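Local structure of HAT1-interacting factor 1 (Saccharomyces cerevisiae, 4NQ0) at residues 20-25 / 55-60; 59-64 / 215-220; 65-70 / 207-212; 180-185 / 256-261. The protein acts as a histone H3 and H4 chaperone within the nuclear HAT-B histone acetyltransferase complex and takes part in chromatin assembly and telomere silencing. One frame throughout, in Å; residues are numbered along the deposited sequence.

Contact 1: residues 20-25 / 55-60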
loop_
_atom_site.group_PDB
_atom_site.type_symbol
_atom_site.label_atom_id
_atom_site.label_comp_id
_atom_site.label_asym_id
_atom_site.label_seq_id
_atom_site.Cartn_x
_atom_site.Cartn_y
_atom_site.Cartn_z
ATOM N N ILE A 20 -25.280 -1.761 9.223
ATOM C CA ILE A 20 -25.872 -0.963 8.146
ATOM C C ILE A 20 -25.429 0.505 8.214
ATOM O O ILE A 20 -25.059 1.091 7.190
ATOM C CB ILE A 20 -27.420 -1.070 8.161
ATOM C CG1 ILE A 20 -27.846 -2.420 7.566
ATOM C CG2 ILE A 20 -28.062 0.078 7.365
ATOM N N ASP A 21 -25.431 1.077 9.416
ATOM C CA ASP A 21 -24.961 2.456 9.603
ATOM C C ASP A 21 -23.500 2.623 9.173
ATOM O O ASP A 21 -23.150 3.599 8.495
ATOM C CB ASP A 21 -25.127 2.885 11.065
ATOM C CG ASP A 21 -24.429 4.207 11.376
ATOM O OD1 ASP A 21 -25.074 5.266 11.224
ATOM O OD2 ASP A 21 -23.250 4.187 11.796
ATOM N N MET A 22 -22.660 1.675 9.586
ATOM C CA MET A 22 -21.226 1.676 9.247
ATOM C C MET A 22 -20.992 1.628 7.737
ATOM O O MET A 22 -20.167 2.372 7.208
ATOM C CB MET A 22 -20.528 0.493 9.924
ATOM C CG MET A 22 -19.067 0.327 9.548
ATOM S SD MET A 22 -18.201 -0.863 10.579
ATOM C CE MET A 22 -18.917 -2.426 10.084
ATOM N N GLU A 23 -21.722 0.760 7.045
ATOM C CA GLU A 23 -21.626 0.690 5.588
ATOM C C GLU A 23 -22.019 2.005 4.921
ATOM O O GLU A 23 -21.394 2.412 3.952
ATOM C CB GLU A 23 -22.464 -0.471 5.027
ATOM C CG GLU A 23 -21.945 -1.861 5.406
ATOM C CD GLU A 23 -20.418 -1.974 5.332
ATOM O OE1 GLU A 23 -19.843 -1.689 4.259
ATOM O OE2 GLU A 23 -19.786 -2.341 6.353
ATOM N N ARG A 24 -23.030 2.692 5.444
ATOM C CA ARG A 24 -23.410 3.977 4.866
ATOM C C ARG A 24 -22.306 5.012 5.093
ATOM O O ARG A 24 -21.967 5.777 4.192
ATOM C CB ARG A 24 -24.733 4.465 5.445
ATOM C CG ARG A 24 -25.372 5.586 4.620
ATOM C CD ARG A 24 -26.656 6.111 5.248
ATOM N NE ARG A 24 -27.569 5.026 5.602
ATOM C CZ ARG A 24 -27.857 4.628 6.843
ATOM N NH1 ARG A 24 -28.708 3.624 7.022
ATOM N NH2 ARG A 24 -27.318 5.220 7.909
ATOM N N GLN A 25 -21.728 5.015 6.292
ATOM C CA GLN A 25 -20.643 5.950 6.625
ATOM C C GLN A 25 -19.390 5.766 5.753
ATOM O O GLN A 25 -18.767 6.751 5.345
ATOM C CB GLN A 25 -20.275 5.837 8.105
ATOM C CG GLN A 25 -21.394 6.223 9.087
ATOM C CD GLN A 25 -22.256 7.362 8.579
ATOM O OE1 GLN A 25 -21.783 8.490 8.369
ATOM N NE2 GLN A 25 -23.527 7.073 8.367
ATOM N N ASP A 55 -17.196 -4.371 21.649
ATOM C CA ASP A 55 -17.167 -5.838 21.620
ATOM C C ASP A 55 -18.026 -6.462 20.513
ATOM O O ASP A 55 -19.152 -6.038 20.271
ATOM C CB ASP A 55 -17.586 -6.409 22.977
ATOM C CG ASP A 55 -17.058 -7.818 23.204
ATOM N N GLY A 56 -17.468 -7.467 19.838
ATOM C CA GLY A 56 -18.245 -8.366 18.979
ATOM C C GLY A 56 -18.580 -7.898 17.571
ATOM O O GLY A 56 -19.454 -8.488 16.922
ATOM N N LEU A 57 -17.909 -6.859 17.083
ATOM C CA LEU A 57 -18.095 -6.437 15.694
ATOM C C LEU A 57 -16.851 -5.806 15.103
ATOM O O LEU A 57 -16.504 -4.684 15.446
ATOM C CB LEU A 57 -19.241 -5.441 15.565
ATOM C CG LEU A 57 -19.501 -5.110 14.090
ATOM C CD1 LEU A 57 -20.469 -6.131 13.487
ATOM C CD2 LEU A 57 -20.010 -3.690 13.934
ATOM N N LEU A 58 -16.219 -6.506 14.173
ATOM C CA LEU A 58 -15.025 -5.989 13.517
ATOM C C LEU A 58 -15.405 -4.881 12.552
ATOM O O LEU A 58 -16.266 -5.078 11.707
ATOM C CB LEU A 58 -14.300 -7.110 12.776
ATOM C CG LEU A 58 -13.154 -7.814 13.516
ATOM C CD1 LEU A 58 -13.278 -7.676 15.031
ATOM C CD2 LEU A 58 -13.077 -9.285 13.092
ATOM N N PRO A 59 -14.752 -3.712 12.661
ATOM C CA PRO A 59 -15.093 -2.619 11.773
ATOM C C PRO A 59 -14.626 -2.874 10.348
ATOM O O PRO A 59 -13.750 -3.713 10.115
ATOM C CB PRO A 59 -14.349 -1.434 12.376
ATOM C CG PRO A 59 -13.224 -2.008 13.040
ATOM C CD PRO A 59 -13.646 -3.350 13.556
ATOM N N ASP A 60 -15.236 -2.160 9.412
ATOM C CA ASP A 60 -14.917 -2.279 7.998
ATOM C C ASP A 60 -13.500 -1.746 7.790
ATOM O O ASP A 60 -13.206 -0.636 8.204
ATOM C CB ASP A 60 -15.936 -1.468 7.193
ATOM C CG ASP A 60 -15.837 -1.701 5.689
ATOM O OD1 ASP A 60 -14.714 -1.830 5.165
ATOM O OD2 ASP A 60 -16.907 -1.751 5.028
#
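Met22 meets the 55-60 loop with its thioether end. Its SD lies 3.4 Å from Asp60 N, which gives the sulfur a weak N-H...S hydrogen bond (154° at the hydrogen), and 3.8 Å from Pro59 CA. The methyl CE reaches further along the loop, 4.1 Å from Leu58 O and 4.2 Å from Leu57 CD2. CG is anti to the backbone N (chi1 175°), SD lies anti again at chi2, and the bend at chi3 (70°) turns CE toward the loop. Beside this apolar patch two carboxylates crowd together: Glu23 OE1 is 3.0 Å from Asp60 OD2, with the groups nearly coplanar. These are two acceptors of like charge, an arrangement that would probably raise the pKa of one of them. The other oxygen of Asp60, OD1, has Glu62 of helix 61-77 as its partner. An alanine in place of Met22 would probably leave Asp60 N without its sulfur partner and open a gap against Pro59 and Leu57. Leu52, in the loop after helix 38-51, also touches Met22 and Pro59, and Leu63 of helix 61-77 packs on Met22, so the contact ties helix 14-34 to the connection between the next two helices.

Contact 2: residues 59-64 / 215-220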
loop_
_atom_site.group_PDB
_atom_site.type_symbol
_atom_site.label_atom_id
_atom_site.label_comp_id
_atom_site.label_asym_id
_atom_site.label_seq_id
_atom_site.Cartn_x
_atom_site.Cartn_y
_atom_site.Cartn_z
ATOM N N PRO A 59 -14.752 -3.712 12.661
ATOM C CA PRO A 59 -15.093 -2.619 11.773
ATOM C C PRO A 59 -14.626 -2.874 10.348
ATOM O O PRO A 59 -13.750 -3.713 10.115
ATOM C CB PRO A 59 -14.349 -1.434 12.376
ATOM C CG PRO A 59 -13.224 -2.008 13.040
ATOM C CD PRO A 59 -13.646 -3.350 13.556
ATOM N N ASP A 60 -15.236 -2.160 9.412
ATOM C CA ASP A 60 -14.917 -2.279 7.998
ATOM C C ASP A 60 -13.500 -1.746 7.790
ATOM O O ASP A 60 -13.206 -0.636 8.204
ATOM C CB ASP A 60 -15.936 -1.468 7.193
ATOM C CG ASP A 60 -15.837 -1.701 5.689
ATOM O OD1 ASP A 60 -14.714 -1.830 5.165
ATOM O OD2 ASP A 60 -16.907 -1.751 5.028
ATOM N N PRO A 61 -12.612 -2.545 7.168
ATOM C CA PRO A 61 -11.249 -2.052 6.907
ATOM C C PRO A 61 -11.206 -0.762 6.076
ATOM O O PRO A 61 -10.248 0.006 6.188
ATOM C CB PRO A 61 -10.577 -3.203 6.153
ATOM C CG PRO A 61 -11.657 -4.213 5.874
ATOM C CD PRO A 61 -12.809 -3.941 6.739
ATOM N N GLU A 62 -12.223 -0.526 5.246
ATOM C CA GLU A 62 -12.313 0.733 4.499
ATOM C C GLU A 62 -12.349 1.980 5.377
ATOM O O GLU A 62 -11.905 3.035 4.947
ATOM C CB GLU A 62 -13.546 0.745 3.609
ATOM C CG GLU A 62 -13.549 -0.288 2.528
ATOM C CD GLU A 62 -13.210 0.311 1.198
ATOM O OE1 GLU A 62 -14.161 0.579 0.427
ATOM O OE2 GLU A 62 -12.000 0.549 0.940
ATOM N N LEU A 63 -12.885 1.875 6.597
ATOM C CA LEU A 63 -12.849 2.999 7.527
ATOM C C LEU A 63 -11.410 3.405 7.821
ATOM O O LEU A 63 -11.101 4.589 7.918
ATOM C CB LEU A 63 -13.578 2.676 8.835
ATOM C CG LEU A 63 -15.108 2.576 8.727
ATOM C CD1 LEU A 63 -15.679 1.898 9.943
ATOM C CD2 LEU A 63 -15.745 3.941 8.527
ATOM N N PHE A 64 -10.533 2.416 7.944
ATOM C CA PHE A 64 -9.120 2.671 8.205
ATOM C C PHE A 64 -8.394 3.165 6.959
ATOM O O PHE A 64 -7.620 4.130 7.017
ATOM C CB PHE A 64 -8.473 1.407 8.787
ATOM C CG PHE A 64 -8.918 1.099 10.194
ATOM C CD1 PHE A 64 -8.188 1.562 11.279
ATOM C CD2 PHE A 64 -10.078 0.367 10.433
ATOM C CE1 PHE A 64 -8.595 1.290 12.586
ATOM C CE2 PHE A 64 -10.490 0.101 11.731
ATOM C CZ PHE A 64 -9.751 0.554 12.804
ATOM N N MET A 215 -4.302 -5.713 9.357
ATOM C CA MET A 215 -4.758 -6.578 10.437
ATOM C C MET A 215 -6.144 -7.129 10.121
ATOM O O MET A 215 -6.377 -8.332 10.222
ATOM C CB MET A 215 -4.744 -5.767 11.742
ATOM C CG MET A 215 -5.486 -6.321 12.939
ATOM S SD MET A 215 -5.659 -5.014 14.195
ATOM C CE MET A 215 -3.949 -4.519 14.448
ATOM N N LEU A 216 -7.052 -6.249 9.719
ATOM C CA LEU A 216 -8.445 -6.629 9.462
ATOM C C LEU A 216 -8.588 -7.484 8.191
ATOM O O LEU A 216 -9.239 -8.536 8.209
ATOM C CB LEU A 216 -9.323 -5.374 9.391
ATOM C CG LEU A 216 -9.475 -4.637 10.729
ATOM C CD1 LEU A 216 -9.997 -3.214 10.560
ATOM C CD2 LEU A 216 -10.378 -5.439 11.673
ATOM N N LEU A 217 -7.970 -7.035 7.103
ATOM C CA LEU A 217 -7.987 -7.764 5.833
ATOM C C LEU A 217 -7.319 -9.138 5.940
ATOM O O LEU A 217 -7.795 -10.108 5.357
ATOM C CB LEU A 217 -7.291 -6.940 4.738
ATOM C CG LEU A 217 -7.998 -5.663 4.280
ATOM C CD1 LEU A 217 -7.047 -4.762 3.503
ATOM C CD2 LEU A 217 -9.222 -6.000 3.435
ATOM N N GLY A 218 -6.228 -9.210 6.700
ATOM C CA GLY A 218 -5.452 -10.441 6.854
ATOM C C GLY A 218 -5.921 -11.413 7.935
ATOM O O GLY A 218 -5.422 -12.537 8.021
ATOM N N ARG A 219 -6.863 -10.978 8.772
ATOM C CA ARG A 219 -7.479 -11.841 9.784
ATOM C C ARG A 219 -7.793 -13.224 9.193
ATOM O O ARG A 219 -8.504 -13.320 8.190
ATOM C CB ARG A 219 -8.768 -11.197 10.295
ATOM C CG ARG A 219 -9.452 -11.921 11.451
ATOM C CD ARG A 219 -10.853 -11.357 11.678
ATOM N NE ARG A 219 -11.690 -12.216 12.528
ATOM C CZ ARG A 219 -12.506 -13.178 12.090
ATOM N NH1 ARG A 219 -13.219 -13.882 12.964
ATOM N NH2 ARG A 219 -12.620 -13.448 10.788
ATOM N N PRO A 220 -7.254 -14.299 9.799
ATOM C CA PRO A 220 -7.620 -15.638 9.316
ATOM C C PRO A 220 -9.114 -15.891 9.501
ATOM O O PRO A 220 -9.667 -15.569 10.554
ATOM C CB PRO A 220 -6.796 -16.592 10.200
ATOM C CG PRO A 220 -5.808 -15.724 10.945
ATOM C CD PRO A 220 -6.411 -14.356 11.009
#
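Leu216 carries most of the apolar packing, its CD1 methyl lying 3.6 Å from both CD2 and CE2 of Phe64. The two side chains cross at about a right angle, and the methyl, set anti to CA (chi2 163°) at the far end of the leucine, approaches the ring obliquely. The same CD1 also sits 4.2 Å from Pro59 CG, which in turn lies in the plane of the Phe64 ring at its edge. One methyl is thus shared by a proline ring and an aromatic ring. Nearer the backbone, Pro61 CB is 4.1 Å from Leu216 CB. The ring carbon Pro61 CG meets the branch-end methyl Leu217 CD2 at 3.9 Å. Leu217 goes on to touch Ile235 and Val238 of helix 229-248, while Leu49 of helix 38-51 covers Pro59 and Phe64.

No polar interaction joins the two segments; the N-cap lies within 59-64. Asp60 OD1 accepts from Glu62 N at 2.8 Å, on the anti side and 30° out of the carboxylate plane. The CB atoms of Asp60 and Glu62 point away from 215-220, and Glu62 OE1 forms a salt bridge with Lys30 of helix 14-34.

Pro59, just before the helix, and Pro61 and Phe64 in its first turn therefore meet the last turn of helix 202-218, in predicted TPR 1, and cohesion between the segments rests on van der Waals and hydrophobic contact alone.

Contact 3: residues 65-70 / 207-212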
loop_
_atom_site.group_PDB
_atom_site.type_symbol
_atom_site.label_atom_id
_atom_site.label_comp_id
_atom_site.label_asym_id
_atom_site.label_seq_id
_atom_site.Cartn_x
_atom_site.Cartn_y
_atom_site.Cartn_z
ATOM N N THR A 65 -8.682 2.551 5.814
ATOM C CA THR A 65 -7.974 2.916 4.574
ATOM C C THR A 65 -8.368 4.295 4.046
ATOM O O THR A 65 -7.502 5.086 3.647
ATOM C CB THR A 65 -8.138 1.848 3.481
ATOM O OG1 THR A 65 -9.510 1.768 3.074
ATOM C CG2 THR A 65 -7.678 0.493 4.008
ATOM N N ILE A 66 -9.660 4.602 4.079
ATOM C CA ILE A 66 -10.133 5.949 3.743
ATOM C C ILE A 66 -9.568 6.983 4.719
ATOM O O ILE A 66 -9.065 8.031 4.297
ATOM C CB ILE A 66 -11.679 6.016 3.711
ATOM C CG1 ILE A 66 -12.217 5.132 2.577
ATOM C CG2 ILE A 66 -12.154 7.451 3.516
ATOM C CD1 ILE A 66 -13.661 4.785 2.718
ATOM N N PHE A 67 -9.623 6.675 6.018
ATOM C CA PHE A 67 -9.089 7.560 7.059
ATOM C C PHE A 67 -7.607 7.843 6.768
ATOM O O PHE A 67 -7.162 8.995 6.806
ATOM C CB PHE A 67 -9.266 6.890 8.437
ATOM C CG PHE A 67 -9.157 7.815 9.651
ATOM C CD1 PHE A 67 -8.663 9.119 9.578
ATOM C CD2 PHE A 67 -9.509 7.322 10.901
ATOM C CE1 PHE A 67 -8.559 9.901 10.727
ATOM C CE2 PHE A 67 -9.410 8.100 12.048
ATOM C CZ PHE A 67 -8.938 9.388 11.959
ATOM N N ALA A 68 -6.849 6.795 6.458
ATOM C CA ALA A 68 -5.421 6.935 6.193
ATOM C C ALA A 68 -5.159 7.809 4.967
ATOM O O ALA A 68 -4.336 8.716 5.015
ATOM C CB ALA A 68 -4.779 5.574 6.017
ATOM N N GLN A 69 -5.854 7.535 3.871
ATOM C CA GLN A 69 -5.736 8.374 2.679
ATOM C C GLN A 69 -6.059 9.822 3.002
ATOM O O GLN A 69 -5.306 10.718 2.633
ATOM C CB GLN A 69 -6.674 7.905 1.580
ATOM C CG GLN A 69 -6.331 6.552 0.995
ATOM C CD GLN A 69 -6.365 6.554 -0.521
ATOM O OE1 GLN A 69 -7.077 5.763 -1.136
ATOM N NE2 GLN A 69 -5.593 7.451 -1.132
ATOM N N ALA A 70 -7.167 10.039 3.714
ATOM C CA ALA A 70 -7.624 11.390 4.026
ATOM C C ALA A 70 -6.540 12.168 4.745
ATOM O O ALA A 70 -6.198 13.287 4.349
ATOM C CB ALA A 70 -8.891 11.351 4.868
ATOM N N LEU A 207 -0.003 5.635 8.409
ATOM C CA LEU A 207 0.651 4.315 8.410
ATOM C C LEU A 207 0.098 3.384 9.488
ATOM O O LEU A 207 -0.098 2.202 9.237
ATOM C CB LEU A 207 2.167 4.471 8.599
ATOM C CG LEU A 207 2.925 4.948 7.370
ATOM C CD1 LEU A 207 4.414 5.117 7.700
ATOM C CD2 LEU A 207 2.703 3.958 6.208
ATOM N N ASP A 208 -0.156 3.920 10.684
ATOM C CA ASP A 208 -0.717 3.129 11.779
ATOM C C ASP A 208 -2.145 2.689 11.448
ATOM O O ASP A 208 -2.547 1.563 11.755
ATOM C CB ASP A 208 -0.706 3.922 13.084
ATOM C CG ASP A 208 -1.046 3.069 14.280
ATOM O OD1 ASP A 208 -0.314 2.090 14.537
ATOM O OD2 ASP A 208 -2.048 3.365 14.967
ATOM N N LEU A 209 -2.905 3.579 10.815
ATOM C CA LEU A 209 -4.255 3.247 10.367
ATOM C C LEU A 209 -4.231 2.149 9.313
ATOM O O LEU A 209 -5.091 1.273 9.314
ATOM C CB LEU A 209 -4.980 4.486 9.833
ATOM C CG LEU A 209 -5.488 5.438 10.928
ATOM C CD1 LEU A 209 -5.664 6.832 10.388
ATOM C CD2 LEU A 209 -6.795 4.896 11.516
ATOM N N LEU A 210 -3.252 2.195 8.416
ATOM C CA LEU A 210 -3.093 1.134 7.418
ATOM C C LEU A 210 -2.630 -0.187 8.046
ATOM O O LEU A 210 -3.075 -1.263 7.610
ATOM C CB LEU A 210 -2.161 1.574 6.292
ATOM C CG LEU A 210 -2.717 2.661 5.384
ATOM C CD1 LEU A 210 -1.617 3.306 4.538
ATOM C CD2 LEU A 210 -3.830 2.096 4.489
ATOM N N ALA A 211 -1.773 -0.125 9.079
ATOM C CA ALA A 211 -1.374 -1.349 9.793
ATOM C C ALA A 211 -2.621 -2.071 10.281
ATOM O O ALA A 211 -2.722 -3.295 10.197
ATOM C CB ALA A 211 -0.416 -1.048 10.975
ATOM N N GLN A 212 -3.590 -1.300 10.758
ATOM C CA GLN A 212 -4.856 -1.866 11.199
ATOM C C GLN A 212 -5.744 -2.340 10.046
ATOM O O GLN A 212 -6.473 -3.314 10.195
ATOM C CB GLN A 212 -5.590 -0.866 12.094
ATOM C CG GLN A 212 -4.812 -0.566 13.388
ATOM C CD GLN A 212 -5.397 0.577 14.166
ATOM O OE1 GLN A 212 -6.349 0.391 14.918
ATOM N NE2 GLN A 212 -4.825 1.776 14.005
#
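An antiparallel helix pair, formed by helix 61-77 and helix 202-218 of predicted TPR 1, is built here round Phe67, Ala68, Leu209 and Leu210. Leu209 CD1 sits over one face of the Phe67 ring, 3.8 Å from its centroid and 17° off the normal, a CH-pi contact offset toward the rim. The other methyl, Leu209 CD2, lies 3.7 Å from Phe67 CD2, so both branches of the leucine bear on the ring. CG of Phe67 is anti to the backbone N (chi1 -162°), which sets it 3.7 Å from Leu209 CD1.

Over the short segments the axes approach to 8.3 Å, with 164° between their N-to-C directions. Such close antiparallel packing of neighbouring helices is the way TPR-type arrays are built, and small residues help: Ala68 CB touches both leucines, 4.0 Å from Leu209 CB and 3.6 Å from Leu210 CG. Thr65 CG2 extends the apolar strip to Leu210 CD2 at 4.2 Å. An alanine in place of Phe67 would probably open a gap beside Leu209 and leave both methyls of Leu209 without the ring they pack on.

Tyr197 touches Leu209 as well, and its OH bonds to Gln212 NE2 and Asp208 OD2 of the second helix. Cys45 and Gln46 of helix 38-51 also touch Phe67, and Met242 and Ile245 of helix 229-248 reach Leu210.

Contact 4: residues 180-185 / 256-261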
loop_
_atom_site.group_PDB
_atom_site.type_symbol
_atom_site.label_atom_id
_atom_site.label_comp_id
_atom_site.label_asym_id
_atom_site.label_seq_id
_atom_site.Cartn_x
_atom_site.Cartn_y
_atom_site.Cartn_z
ATOM N N ASP A 180 2.719 -13.881 6.751
ATOM C CA ASP A 180 3.138 -12.493 6.661
ATOM C C ASP A 180 3.238 -11.942 8.090
ATOM O O ASP A 180 2.217 -11.678 8.736
ATOM C CB ASP A 180 2.107 -11.711 5.831
ATOM C CG ASP A 180 2.475 -10.246 5.643
ATOM O OD1 ASP A 180 3.371 -9.740 6.347
ATOM O OD2 ASP A 180 1.857 -9.586 4.786
ATOM N N ASP A 181 4.470 -11.758 8.569
ATOM C CA ASP A 181 4.722 -11.374 9.972
ATOM C C ASP A 181 4.276 -9.950 10.309
ATOM O O ASP A 181 4.141 -9.595 11.482
ATOM C CB ASP A 181 6.214 -11.552 10.333
ATOM C CG ASP A 181 6.480 -12.796 11.197
ATOM O OD1 ASP A 181 5.717 -13.793 11.111
ATOM O OD2 ASP A 181 7.467 -12.770 11.973
ATOM N N GLU A 182 4.039 -9.142 9.284
ATOM C CA GLU A 182 3.648 -7.751 9.464
ATOM C C GLU A 182 2.146 -7.591 9.724
ATOM O O GLU A 182 1.684 -6.514 10.112
ATOM C CB GLU A 182 4.084 -6.963 8.230
ATOM C CG GLU A 182 3.809 -5.473 8.262
ATOM C CD GLU A 182 4.552 -4.731 7.157
ATOM O OE1 GLU A 182 5.241 -5.386 6.343
ATOM O OE2 GLU A 182 4.439 -3.489 7.101
ATOM N N ILE A 183 1.369 -8.647 9.517
ATOM C CA ILE A 183 -0.051 -8.575 9.823
ATOM C C ILE A 183 -0.252 -8.853 11.313
ATOM O O ILE A 183 -0.027 -9.968 11.773
ATOM C CB ILE A 183 -0.866 -9.554 8.975
ATOM C CG1 ILE A 183 -0.721 -9.185 7.493
ATOM C CG2 ILE A 183 -2.324 -9.528 9.398
ATOM C CD1 ILE A 183 -1.534 -10.047 6.567
ATOM N N GLU A 184 -0.672 -7.833 12.056
ATOM C CA GLU A 184 -0.834 -7.957 13.505
ATOM C C GLU A 184 -2.100 -8.724 13.838
ATOM O O GLU A 184 -3.029 -8.788 13.030
ATOM C CB GLU A 184 -0.923 -6.584 14.164
ATOM C CG GLU A 184 0.258 -5.657 13.943
ATOM C CD GLU A 184 0.004 -4.278 14.538
ATOM O OE1 GLU A 184 -0.603 -4.208 15.631
ATOM O OE2 GLU A 184 0.396 -3.264 13.914
ATOM N N ASP A 185 -2.133 -9.287 15.043
ATOM C CA ASP A 185 -3.336 -9.901 15.585
ATOM C C ASP A 185 -4.384 -8.836 15.825
ATOM O O ASP A 185 -4.075 -7.724 16.255
ATOM C CB ASP A 185 -3.040 -10.609 16.915
ATOM C CG ASP A 185 -4.159 -11.552 17.341
ATOM O OD1 ASP A 185 -3.934 -12.776 17.291
ATOM O OD2 ASP A 185 -5.257 -11.091 17.723
ATOM N N ILE A 256 10.317 0.908 -0.341
ATOM C CA ILE A 256 10.663 -0.114 -1.320
ATOM C C ILE A 256 10.254 -1.480 -0.788
ATOM O O ILE A 256 9.705 -2.298 -1.527
ATOM C CB ILE A 256 12.172 -0.113 -1.671
ATOM C CG1 ILE A 256 12.575 1.214 -2.306
ATOM C CG2 ILE A 256 12.475 -1.223 -2.661
ATOM C CD1 ILE A 256 14.095 1.484 -2.324
ATOM N N HIS A 257 10.489 -1.703 0.504
ATOM C CA HIS A 257 10.117 -2.960 1.129
ATOM C C HIS A 257 8.612 -3.225 1.007
ATOM O O HIS A 257 8.191 -4.352 0.732
ATOM C CB HIS A 257 10.556 -2.979 2.590
ATOM C CG HIS A 257 9.899 -4.047 3.398
ATOM N ND1 HIS A 257 10.244 -5.380 3.293
ATOM C CD2 HIS A 257 8.901 -3.986 4.314
ATOM C CE1 HIS A 257 9.494 -6.090 4.119
ATOM N NE2 HIS A 257 8.671 -5.268 4.749
ATOM N N HIS A 258 7.801 -2.188 1.188
ATOM C CA HIS A 258 6.345 -2.344 1.065
ATOM C C HIS A 258 5.866 -2.526 -0.365
ATOM O O HIS A 258 4.970 -3.336 -0.618
ATOM C CB HIS A 258 5.612 -1.221 1.783
ATOM C CG HIS A 258 5.610 -1.391 3.266
ATOM N ND1 HIS A 258 5.952 -0.382 4.140
ATOM C CD2 HIS A 258 5.361 -2.483 4.029
ATOM C CE1 HIS A 258 5.883 -0.840 5.380
ATOM N NE2 HIS A 258 5.532 -2.114 5.339
ATOM N N TYR A 259 6.457 -1.796 -1.301
ATOM C CA TYR A 259 6.172 -2.025 -2.733
ATOM C C TYR A 259 6.476 -3.473 -3.157
ATOM O O TYR A 259 5.721 -4.096 -3.919
ATOM C CB TYR A 259 6.972 -1.069 -3.605
ATOM C CG TYR A 259 6.580 0.397 -3.538
ATOM C CD1 TYR A 259 5.253 0.800 -3.392
ATOM C CD2 TYR A 259 7.543 1.385 -3.678
ATOM C CE1 TYR A 259 4.903 2.154 -3.344
ATOM C CE2 TYR A 259 7.210 2.730 -3.651
ATOM C CZ TYR A 259 5.890 3.113 -3.489
ATOM O OH TYR A 259 5.565 4.447 -3.466
ATOM N N LEU A 260 7.591 -4.006 -2.663
ATOM C CA LEU A 260 7.935 -5.406 -2.895
ATOM C C LEU A 260 6.962 -6.383 -2.253
ATOM O O LEU A 260 6.736 -7.462 -2.802
ATOM C CB LEU A 260 9.339 -5.717 -2.386
ATOM C CG LEU A 260 10.499 -5.103 -3.190
ATOM C CD1 LEU A 260 11.768 -5.251 -2.384
ATOM C CD2 LEU A 260 10.649 -5.742 -4.558
ATOM N N LYS A 261 6.440 -6.039 -1.080
ATOM C CA LYS A 261 5.409 -6.856 -0.436
ATOM C C LYS A 261 4.124 -6.831 -1.258
ATOM O O LYS A 261 3.484 -7.862 -1.431
ATOM C CB LYS A 261 5.108 -6.368 0.992
ATOM C CG LYS A 261 6.222 -6.632 1.992
ATOM C CD LYS A 261 6.023 -7.900 2.822
ATOM C CE LYS A 261 4.857 -7.760 3.785
ATOM N NZ LYS A 261 5.161 -8.148 5.189
#
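Glu182 reaches His258 and Lys261 with CG anti to the backbone N (chi1 -178°) and an extended chain beyond, while Lys261 folds back through bends at chi2, chi3 and chi4, the second of these (-69°) placing CE. The carboxylate of Glu182 is divided between two partners. OE2 lies 2.5 Å from His258 NE2, a hydrogen bond so short that its length is doubtful, made at the edge of the imidazole with the carboxylate and ring planes 45° apart. OE1 accepts from Lys261 NZ at 3.0 Å, on its anti side.

Lys261 NZ is shared in turn. Meeting Asp180 tip to tip, it forms a salt bridge of 2.7 Å to Asp180 OD1, which it approaches from above the carboxylate plane. From the opposite face the same oxygen takes Glu182 N at 3.1 Å, an Asx turn within the type I beta turn from Asp180 to Ile183. Asp180 OD2 is bonded to the hydroxyls of Tyr239 and Tyr265, so this buried carboxylate has partners on both oxygens.

Behind the first shell, His258 ND1 bonds to Glu246 and the ring meets that of Tyr239; CD2 of His257 lies over one face of the His258 ring.

One lysine thus bridges two acidic groups of the loop, and carboxylates at both ring nitrogens of His258 would probably favour the doubly protonated, charged ring. This charge network fastens part of the experimentally mapped histone-interaction region 80-199 to helix 252-266.

In the fold
Contacts 2 and 3 hold the same two helices, 61-77 and 202-218, at successive levels, and Phe64 of contact 2 touches Leu209 O and Gln212 OE1 of contact 3. Both are buried and joined by apolar side chains. Contact 1, its centre about 23 Å from the centre of the chain, is only partly buried; it shares Pro59 and Asp60 with contact 2 and mixes thioether packing with a close pair of acids. Contact 4 is also buried, with its centre about 9 Å from that of the chain, yet its chemistry is ionic. Its loop runs past helix 202-218, where Ile183 and Glu184 touch Met215, linking it to contact 2.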